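Local atomic coordinates of Hcp1 family type VI secretion system effector (Salmonella typhimurium, PDB entry 5XHH), a protein that probably assembles into stacked rings that form the tube of the type VI secretion system and travels with the effectors it delivers. Residues I5-I9 against H21-V27; N92-Y96 against E135-Q139; L104-S110 against E123-F129. The contacts are given in a common frame with arbitrary orientation. Residue numbers count along the deposited sequence, not the author numbering.

Interaction 1 of 3, residues I5-I9 against H21-V27; sequences IFLKI and HKNEIEV
A short antiparallel pairing at one edge of the larger sheet of the Hcp beta barrel joins strand 5-9 to residues 25-27, which are reached through a type II beta turn from His21 to Glu24 (Glu24 N to His21 O, 3.1 Å). Leu7 and Ile25 form the hydrogen-bonded pair: Leu7 N to Ile25 O is 2.8 Å and Ile25 N to Leu7 O 2.9 Å. Phe6 faces Glu26 as a non-hydrogen-bonded pair, CA atoms 4.9 Å apart, and Val27 N reaches Ile5 O at 3.0 Å. On its other side strand 5-9 bonds to strand 79-88, so lies inside the sheet. The face carrying Leu7 and Ile25 is greasy: Ile5 CG2 meets Val27 CB at 3.6 Å, Leu7 CB meets Val27 CG2 at 3.7 Å, and Ile9 CD1 meets Ile25 CD1 at 3.6 Å. On the side of the sheet carrying Phe6 and Glu26, the Phe6 ring (chi1 m) stacks offset on the His21 ring (chi1 m), centroids 4.1 Å apart and planes at 2°. His21 ND1 donates to Glu24 OE2 at 2.9 Å, while its NE2 is hydrogen-bonded to Glu95. Glu24 CD packs on Lys8 CB (3.6 Å), while the lysine's end leads away.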
loop_
_atom_site.group_PDB
_atom_site.type_symbol
_atom_site.label_atom_id
_atom_site.label_comp_id
_atom_site.label_asym_id
_atom_site.label_seq_id
_atom_site.Cartn_x
_atom_site.Cartn_y
_atom_site.Cartn_z
ATOM N N ILE A 5 -6.168 -5.868 -7.835
ATOM C CA ILE A 5 -5.653 -5.130 -6.688
ATOM C C ILE A 5 -5.442 -3.692 -7.135
ATOM O O ILE A 5 -4.762 -3.449 -8.138
ATOM C CB ILE A 5 -4.327 -5.727 -6.166
ATOM C CG1 ILE A 5 -4.441 -7.254 -5.975
ATOM C CG2 ILE A 5 -3.926 -5.062 -4.859
ATOM C CD1 ILE A 5 -3.098 -7.974 -5.782
ATOM N N PHE A 6 -6.006 -2.744 -6.396
ATOM C CA PHE A 6 -5.905 -1.331 -6.726
ATOM C C PHE A 6 -5.330 -0.572 -5.543
ATOM O O PHE A 6 -5.648 -0.873 -4.386
ATOM C CB PHE A 6 -7.277 -0.750 -7.108
ATOM C CG PHE A 6 -7.914 -1.449 -8.266
ATOM C CD1 PHE A 6 -7.502 -1.186 -9.549
ATOM C CD2 PHE A 6 -8.915 -2.392 -8.065
ATOM C CE1 PHE A 6 -8.084 -1.834 -10.624
ATOM C CE2 PHE A 6 -9.501 -3.047 -9.132
ATOM C CZ PHE A 6 -9.088 -2.759 -10.413
ATOM N N LEU A 7 -4.472 0.402 -5.835
ATOM C CA LEU A 7 -3.893 1.261 -4.815
ATOM C C LEU A 7 -4.133 2.708 -5.209
ATOM O O LEU A 7 -3.624 3.173 -6.231
ATOM C CB LEU A 7 -2.403 0.992 -4.620
ATOM C CG LEU A 7 -1.767 1.837 -3.516
ATOM C CD1 LEU A 7 -2.509 1.640 -2.202
ATOM C CD2 LEU A 7 -0.283 1.505 -3.347
ATOM N N LYS A 8 -4.920 3.404 -4.402
ATOM C CA LYS A 8 -5.238 4.806 -4.599
ATOM C C LYS A 8 -4.351 5.615 -3.663
ATOM O O LYS A 8 -4.492 5.528 -2.442
ATOM C CB LYS A 8 -6.716 5.054 -4.314
ATOM C CG LYS A 8 -7.133 6.517 -4.467
ATOM C CD LYS A 8 -8.430 6.811 -3.730
ATOM C CE LYS A 8 -8.952 8.198 -4.095
ATOM N NZ LYS A 8 -9.942 8.679 -3.114
ATOM N N ILE A 9 -3.445 6.410 -4.224
ATOM C CA ILE A 9 -2.540 7.239 -3.444
ATOM C C ILE A 9 -2.879 8.705 -3.685
ATOM O O ILE A 9 -2.886 9.162 -4.833
ATOM C CB ILE A 9 -1.071 6.960 -3.798
ATOM C CG1 ILE A 9 -0.736 5.477 -3.597
ATOM C CG2 ILE A 9 -0.164 7.832 -2.938
ATOM C CD1 ILE A 9 0.685 5.133 -3.981
ATOM N N HIS A 21 -12.049 2.219 -10.319
ATOM C CA HIS A 21 -10.728 2.561 -9.810
ATOM C C HIS A 21 -9.922 3.286 -10.859
ATOM O O HIS A 21 -8.707 3.090 -10.991
ATOM C CB HIS A 21 -9.993 1.313 -9.326
ATOM C CG HIS A 21 -10.715 0.619 -8.224
ATOM N ND1 HIS A 21 -10.493 0.911 -6.898
ATOM C CD2 HIS A 21 -11.720 -0.288 -8.250
ATOM C CE1 HIS A 21 -11.307 0.187 -6.150
ATOM N NE2 HIS A 21 -12.057 -0.554 -6.946
ATOM N N LYS A 22 -10.582 4.150 -11.618
ATOM C CA LYS A 22 -9.886 4.817 -12.701
ATOM C C LYS A 22 -8.757 5.671 -12.147
ATOM O O LYS A 22 -8.909 6.343 -11.120
ATOM C CB LYS A 22 -10.859 5.662 -13.524
ATOM C CG LYS A 22 -10.304 6.012 -14.896
ATOM C CD LYS A 22 -11.350 5.837 -15.974
ATOM C CE LYS A 22 -12.543 6.736 -15.693
ATOM N NZ LYS A 22 -12.165 8.168 -15.836
ATOM N N ASN A 23 -7.608 5.610 -12.820
ATOM C CA ASN A 23 -6.399 6.355 -12.466
ATOM C C ASN A 23 -5.841 5.978 -11.092
ATOM O O ASN A 23 -5.110 6.756 -10.473
ATOM C CB ASN A 23 -6.651 7.856 -12.559
ATOM C CG ASN A 23 -7.140 8.246 -13.929
ATOM O OD1 ASN A 23 -6.429 8.078 -14.919
ATOM N ND2 ASN A 23 -8.371 8.709 -14.004
ATOM N N GLU A 24 -6.157 4.788 -10.611
ATOM C CA GLU A 24 -5.443 4.215 -9.482
ATOM C C GLU A 24 -4.341 3.309 -10.004
ATOM O O GLU A 24 -4.257 3.025 -11.200
ATOM C CB GLU A 24 -6.406 3.461 -8.568
ATOM C CG GLU A 24 -7.494 4.371 -8.052
ATOM C CD GLU A 24 -8.466 3.680 -7.110
ATOM O OE1 GLU A 24 -9.529 4.274 -6.840
ATOM O OE2 GLU A 24 -8.180 2.559 -6.651
ATOM N N ILE A 25 -3.470 2.873 -9.098
ATOM C CA ILE A 25 -2.359 1.999 -9.461
ATOM C C ILE A 25 -2.819 0.550 -9.423
ATOM O O ILE A 25 -3.357 0.083 -8.410
ATOM C CB ILE A 25 -1.169 2.190 -8.517
ATOM C CG1 ILE A 25 -0.637 3.606 -8.598
ATOM C CG2 ILE A 25 -0.071 1.187 -8.864
ATOM C CD1 ILE A 25 0.228 3.970 -7.396
ATOM N N GLU A 26 -2.562 -0.174 -10.507
ATOM C CA GLU A 26 -2.839 -1.601 -10.544
ATOM C C GLU A 26 -1.652 -2.339 -9.934
ATOM O O GLU A 26 -0.514 -2.196 -10.393
ATOM C CB GLU A 26 -3.114 -2.053 -11.978
ATOM C CG GLU A 26 -4.415 -1.462 -12.543
ATOM C CD GLU A 26 -4.779 -1.998 -13.916
ATOM O OE1 GLU A 26 -3.991 -2.779 -14.481
ATOM O OE2 GLU A 26 -5.861 -1.644 -14.428
ATOM N N VAL A 27 -1.917 -3.117 -8.895
ATOM C CA VAL A 27 -0.873 -3.699 -8.068
ATOM C C VAL A 27 -0.701 -5.162 -8.433
ATOM O O VAL A 27 -1.679 -5.910 -8.495
ATOM C CB VAL A 27 -1.207 -3.543 -6.577
ATOM C CG1 VAL A 27 -0.314 -4.458 -5.728
ATOM C CG2 VAL A 27 -1.080 -2.084 -6.167
HETATM O O HOH W 1 -4.139 -5.784 -10.470
#

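Interaction 2 of 3, residues N92-Y96 against E135-Q139; sequences NPLEY and EYVVQ
Residues 92-96 run as an irregular loop between strands 79-88 and 97-102, with Glu95 at the centre of an inverse gamma turn, while residues 135-137 are the extended end of strand 131-137 and the chain leaves the strand at Val138. The two backbones come together at Tyr96 and Val137, whose CA atoms are 4.8 Å apart. Val137 N donates to Tyr96 O at 2.9 Å, and Tyr136 CA brings a CA-H...O contact to Tyr96 O at 3.3 Å. Two residues further into the strands, Glu135 is backbone-bonded to Lys98, so this contact carries the pairing of strands 97-102 and 131-137 out to the ends of these two strands.

At the far end, Asn92 (chi1 t) does two jobs. Its OD1 accepts from Leu94 N at 3.2 Å, making an Asx turn, and its ND2 donates to Gln139 OE1 at 3.0 Å. Leu94 (chi1 t, chi2 p) points toward the strand, with its CD2 3.8 Å from Val137 CG1 and 3.4 Å from Gln139 CG. Tyr96 takes chi1 p and Tyr136 chi1 t; Tyr136 CE1 comes to the edge of the Tyr96 ring, 3.8 Å from Tyr96 CD2. Gln139 NE2 lies 3.7 Å from Tyr96 CB. Glu95 turns its CB away from the strand, and its carboxylate is hydrogen-bonded to His21.

With one main-chain bond, one amide-to-amide bond and a small apolar patch between them, this is a small surface contact joining the 92-96 loop to the end of strand 131-137, made by neutral groups, without an ion pair across it.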
loop_
_atom_site.group_PDB
_atom_site.type_symbol
_atom_site.label_atom_id
_atom_site.label_comp_id
_atom_site.label_asym_id
_atom_site.label_seq_id
_atom_site.Cartn_x
_atom_site.Cartn_y
_atom_site.Cartn_z
ATOM N N ASN A 92 -17.986 -11.885 -10.323
ATOM C CA ASN A 92 -18.276 -11.226 -9.054
ATOM C C ASN A 92 -17.175 -10.254 -8.680
ATOM O O ASN A 92 -16.061 -10.663 -8.360
ATOM C CB ASN A 92 -18.448 -12.244 -7.929
ATOM C CG ASN A 92 -18.607 -11.582 -6.567
ATOM O OD1 ASN A 92 -19.096 -10.453 -6.458
ATOM N ND2 ASN A 92 -18.177 -12.280 -5.522
ATOM N N PRO A 93 -17.496 -8.957 -8.688
ATOM C CA PRO A 93 -16.479 -7.926 -8.454
ATOM C C PRO A 93 -16.366 -7.422 -7.017
ATOM O O PRO A 93 -15.573 -6.508 -6.788
ATOM C CB PRO A 93 -16.959 -6.789 -9.376
ATOM C CG PRO A 93 -18.373 -7.189 -9.859
ATOM C CD PRO A 93 -18.792 -8.365 -9.042
ATOM N N LEU A 94 -17.112 -7.979 -6.057
ATOM C CA LEU A 94 -17.127 -7.402 -4.716
ATOM C C LEU A 94 -15.719 -7.337 -4.138
ATOM O O LEU A 94 -15.027 -8.354 -4.001
ATOM C CB LEU A 94 -18.038 -8.184 -3.774
ATOM C CG LEU A 94 -17.839 -7.788 -2.300
ATOM C CD1 LEU A 94 -18.194 -6.338 -2.050
ATOM C CD2 LEU A 94 -18.643 -8.658 -1.384
ATOM N N GLU A 95 -15.307 -6.124 -3.803
ATOM C CA GLU A 95 -14.025 -5.859 -3.172
ATOM C C GLU A 95 -14.128 -6.333 -1.734
ATOM O O GLU A 95 -14.529 -5.598 -0.828
ATOM C CB GLU A 95 -13.690 -4.384 -3.294
ATOM C CG GLU A 95 -13.712 -3.954 -4.763
ATOM C CD GLU A 95 -13.824 -2.457 -4.956
ATOM O OE1 GLU A 95 -13.799 -1.704 -3.956
ATOM O OE2 GLU A 95 -13.938 -2.034 -6.120
ATOM N N TYR A 96 -13.792 -7.600 -1.532
ATOM C CA TYR A 96 -13.913 -8.158 -0.203
ATOM C C TYR A 96 -12.869 -7.595 0.752
ATOM O O TYR A 96 -13.076 -7.695 1.968
ATOM C CB TYR A 96 -13.836 -9.698 -0.248
ATOM C CG TYR A 96 -12.507 -10.239 -0.724
ATOM C CD1 TYR A 96 -12.224 -10.316 -2.078
ATOM C CD2 TYR A 96 -11.540 -10.675 0.178
ATOM C CE1 TYR A 96 -11.010 -10.800 -2.530
ATOM C CE2 TYR A 96 -10.315 -11.171 -0.261
ATOM C CZ TYR A 96 -10.059 -11.225 -1.624
ATOM O OH TYR A 96 -8.856 -11.698 -2.095
ATOM N N GLU A 135 -10.888 -3.424 6.426
ATOM C CA GLU A 135 -12.281 -3.816 6.305
ATOM C C GLU A 135 -12.363 -5.062 5.442
ATOM O O GLU A 135 -11.838 -5.084 4.326
ATOM C CB GLU A 135 -13.119 -2.699 5.665
ATOM C CG GLU A 135 -13.106 -1.405 6.457
ATOM C CD GLU A 135 -13.730 -0.252 5.688
ATOM O OE1 GLU A 135 -13.017 0.743 5.438
ATOM O OE2 GLU A 135 -14.919 -0.358 5.316
ATOM N N TYR A 136 -13.021 -6.086 5.959
ATOM C CA TYR A 136 -13.275 -7.331 5.259
ATOM C C TYR A 136 -14.782 -7.495 5.121
ATOM O O TYR A 136 -15.516 -7.277 6.084
ATOM C CB TYR A 136 -12.668 -8.524 6.030
ATOM C CG TYR A 136 -12.919 -9.862 5.365
ATOM C CD1 TYR A 136 -12.028 -10.370 4.424
ATOM C CD2 TYR A 136 -14.048 -10.616 5.674
ATOM C CE1 TYR A 136 -12.267 -11.580 3.801
ATOM C CE2 TYR A 136 -14.294 -11.822 5.055
ATOM C CZ TYR A 136 -13.398 -12.305 4.129
ATOM O OH TYR A 136 -13.625 -13.511 3.516
ATOM N N VAL A 137 -15.245 -7.895 3.941
ATOM C CA VAL A 137 -16.671 -8.101 3.692
ATOM C C VAL A 137 -16.928 -9.592 3.494
ATOM O O VAL A 137 -16.586 -10.163 2.451
ATOM C CB VAL A 137 -17.166 -7.309 2.479
ATOM C CG1 VAL A 137 -18.637 -7.630 2.234
ATOM C CG2 VAL A 137 -16.935 -5.808 2.675
ATOM N N VAL A 138 -17.558 -10.227 4.478
ATOM C CA VAL A 138 -17.921 -11.632 4.333
ATOM C C VAL A 138 -19.072 -11.750 3.340
ATOM O O VAL A 138 -19.947 -10.876 3.273
ATOM C CB VAL A 138 -18.269 -12.229 5.709
ATOM C CG1 VAL A 138 -19.347 -11.400 6.390
ATOM C CG2 VAL A 138 -18.692 -13.689 5.588
ATOM N N GLN A 139 -19.059 -12.818 2.539
ATOM C CA GLN A 139 -20.039 -13.000 1.459
ATOM C C GLN A 139 -20.988 -14.191 1.653
ATOM O O GLN A 139 -20.935 -14.897 2.661
ATOM C CB GLN A 139 -19.312 -13.148 0.120
ATOM C CG GLN A 139 -18.665 -11.869 -0.361
ATOM C CD GLN A 139 -17.563 -12.091 -1.385
ATOM O OE1 GLN A 139 -17.789 -11.973 -2.586
ATOM N NE2 GLN A 139 -16.358 -12.390 -0.910
#

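Interaction 3 of 3, residues L104-S110 against E123-F129; sequences LIVAVVS and ETVELSF
Segments 104-110 and 123-129 are the paired parts of the antiparallel hairpin of strands 104-113 and 121-129, their axes 4.5 Å apart at closest and at 149°. Ser128 N to Ile105 O (2.8 Å) sets the register at one end, Ser110 N to Thr124 O (2.8 Å) at the other. Between them the first strand swells: Ala107 N (2.7 Å) and Val108 N (3.2 Å) both donate to Glu126 O, with Ala107 at phi/psi -96/-31. On the face of Leu104, Val106, Val125 and Leu127, Val106 CG2 fits against Leu127 CD2 (3.7 Å) and Val106 CG1 nears Val125 CG1 (4.3 Å). Leu104 fills the hollow between two neighbours, Leu104 CD2 to Leu127 CB at 4.0 Å and Leu104 CG to Phe129 CB at 3.8 Å. Helix 66-75 covers part of this face, reaching Val106 and Val109. On the other face Val108 CB abuts Glu126 CB (3.8 Å) and Ser110 CB sits by Thr124 CB (4.1 Å). The extra residue makes this a classic beta bulge, here set in a hairpin of the Hcp barrel.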
loop_
_atom_site.group_PDB
_atom_site.type_symbol
_atom_site.label_atom_id
_atom_site.label_comp_id
_atom_site.label_asym_id
_atom_site.label_seq_id
_atom_site.Cartn_x
_atom_site.Cartn_y
_atom_site.Cartn_z
ATOM N N LEU A 104 1.542 8.728 5.153
ATOM C CA LEU A 104 2.517 7.876 4.502
ATOM C C LEU A 104 3.674 8.698 3.951
ATOM O O LEU A 104 3.520 9.878 3.616
ATOM C CB LEU A 104 1.875 7.070 3.365
ATOM C CG LEU A 104 0.699 6.163 3.742
ATOM C CD1 LEU A 104 -0.673 6.880 3.582
ATOM C CD2 LEU A 104 0.741 4.838 2.959
ATOM N N ILE A 105 4.834 8.046 3.870
ATOM C CA ILE A 105 6.008 8.539 3.162
ATOM C C ILE A 105 6.464 7.444 2.204
ATOM O O ILE A 105 6.388 6.253 2.531
ATOM C CB ILE A 105 7.140 8.913 4.145
ATOM C CG1 ILE A 105 6.737 10.113 5.009
ATOM C CG2 ILE A 105 8.416 9.260 3.406
ATOM C CD1 ILE A 105 7.755 10.425 6.087
ATOM N N VAL A 106 6.932 7.839 1.022
ATOM C CA VAL A 106 7.522 6.884 0.085
ATOM C C VAL A 106 8.951 6.615 0.536
ATOM O O VAL A 106 9.811 7.492 0.442
ATOM C CB VAL A 106 7.485 7.398 -1.356
ATOM C CG1 VAL A 106 7.980 6.306 -2.307
ATOM C CG2 VAL A 106 6.064 7.821 -1.731
ATOM N N ALA A 107 9.215 5.398 1.019
ATOM C CA ALA A 107 10.526 5.128 1.592
ATOM C C ALA A 107 11.484 4.491 0.596
ATOM O O ALA A 107 12.699 4.699 0.712
ATOM C CB ALA A 107 10.405 4.218 2.821
ATOM N N VAL A 108 10.971 3.710 -0.357
ATOM C CA VAL A 108 11.818 3.005 -1.326
ATOM C C VAL A 108 11.124 2.993 -2.676
ATOM O O VAL A 108 9.927 2.696 -2.754
ATOM C CB VAL A 108 12.126 1.544 -0.912
ATOM C CG1 VAL A 108 12.883 0.833 -2.022
ATOM C CG2 VAL A 108 12.925 1.481 0.370
ATOM N N VAL A 109 11.872 3.294 -3.744
ATOM C CA VAL A 109 11.403 3.083 -5.108
ATOM C C VAL A 109 12.495 2.346 -5.878
ATOM O O VAL A 109 13.630 2.824 -5.974
ATOM C CB VAL A 109 11.018 4.400 -5.818
ATOM C CG1 VAL A 109 10.348 4.097 -7.148
ATOM C CG2 VAL A 109 10.061 5.218 -4.951
ATOM N N SER A 110 12.136 1.208 -6.460
ATOM C CA SER A 110 13.099 0.222 -6.940
ATOM C C SER A 110 12.663 -0.307 -8.299
ATOM O O SER A 110 12.069 -1.388 -8.407
ATOM C CB SER A 110 13.245 -0.909 -5.921
ATOM O OG SER A 110 14.175 -1.870 -6.367
ATOM N N GLU A 123 8.488 -2.451 -10.724
ATOM C CA GLU A 123 8.977 -1.494 -9.740
ATOM C C GLU A 123 8.427 -1.876 -8.379
ATOM O O GLU A 123 7.197 -1.912 -8.188
ATOM C CB GLU A 123 8.550 -0.088 -10.128
ATOM C CG GLU A 123 9.098 1.019 -9.271
ATOM C CD GLU A 123 8.747 2.372 -9.850
ATOM O OE1 GLU A 123 9.630 2.989 -10.468
ATOM O OE2 GLU A 123 7.580 2.815 -9.709
ATOM N N THR A 124 9.334 -2.164 -7.448
ATOM C CA THR A 124 8.984 -2.375 -6.053
ATOM C C THR A 124 8.996 -1.043 -5.320
ATOM O O THR A 124 9.854 -0.195 -5.559
ATOM C CB THR A 124 9.964 -3.359 -5.403
ATOM O OG1 THR A 124 9.809 -4.628 -6.027
ATOM C CG2 THR A 124 9.710 -3.509 -3.898
ATOM N N VAL A 125 8.019 -0.856 -4.442
ATOM C CA VAL A 125 7.818 0.397 -3.730
ATOM C C VAL A 125 7.537 0.076 -2.271
ATOM O O VAL A 125 6.779 -0.849 -1.960
ATOM C CB VAL A 125 6.647 1.209 -4.327
ATOM C CG1 VAL A 125 6.477 2.534 -3.582
ATOM C CG2 VAL A 125 6.848 1.434 -5.819
ATOM N N GLU A 126 8.139 0.838 -1.378
ATOM C CA GLU A 126 7.813 0.772 0.030
ATOM C C GLU A 126 7.280 2.121 0.472
ATOM O O GLU A 126 7.895 3.161 0.181
ATOM C CB GLU A 126 9.016 0.378 0.863
ATOM C CG GLU A 126 9.479 -1.043 0.630
ATOM C CD GLU A 126 10.637 -1.388 1.539
ATOM O OE1 GLU A 126 10.726 -0.763 2.617
ATOM O OE2 GLU A 126 11.449 -2.268 1.178
ATOM N N LEU A 127 6.139 2.077 1.169
ATOM C CA LEU A 127 5.487 3.233 1.770
ATOM C C LEU A 127 5.399 2.997 3.267
ATOM O O LEU A 127 4.833 1.990 3.709
ATOM C CB LEU A 127 4.084 3.449 1.209
ATOM C CG LEU A 127 3.810 3.447 -0.289
ATOM C CD1 LEU A 127 2.317 3.531 -0.524
ATOM C CD2 LEU A 127 4.539 4.580 -0.990
ATOM N N SER A 128 5.957 3.907 4.048
ATOM C CA SER A 128 5.725 3.823 5.474
ATOM C C SER A 128 4.375 4.449 5.780
ATOM O O SER A 128 3.921 5.346 5.074
ATOM C CB SER A 128 6.834 4.528 6.247
ATOM O OG SER A 128 6.778 5.907 5.973
ATOM N N PHE A 129 3.710 3.938 6.812
ATOM C CA PHE A 129 2.431 4.486 7.232
ATOM C C PHE A 129 2.364 4.460 8.750
ATOM O O PHE A 129 2.927 3.571 9.395
ATOM C CB PHE A 129 1.239 3.709 6.626
ATOM C CG PHE A 129 1.226 2.247 6.977
ATOM C CD1 PHE A 129 1.882 1.325 6.178
ATOM C CD2 PHE A 129 0.571 1.794 8.106
ATOM C CE1 PHE A 129 1.880 -0.030 6.499
ATOM C CE2 PHE A 129 0.563 0.448 8.436
ATOM C CZ PHE A 129 1.224 -0.470 7.623
#

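In the fold
Interactions 1 and 2 both belong to the larger sheet, the first buried near its 25-26 edge and the second exposed where its strands run out into loops. Interaction 3 holds the hairpin at the edge of the smaller sheet, and is partly buried. Regular strand pairing dominates interactions 1 and 3, whereas 92-96 with 135-139 has a single main-chain bond, supplemented by one side-chain amide bond. Interactions 1 and 2 are tied directly by a hydrogen bond, His21 NE2 to Glu95 OE2 at 2.5 Å. Interaction 1 meets interaction 3 through packing, Ile9 CD1 to Leu127 CD1 at 4.1 Å, which links the two sheets. Interactions 2 and 3 stay apart, about 12 Å between nearest atoms.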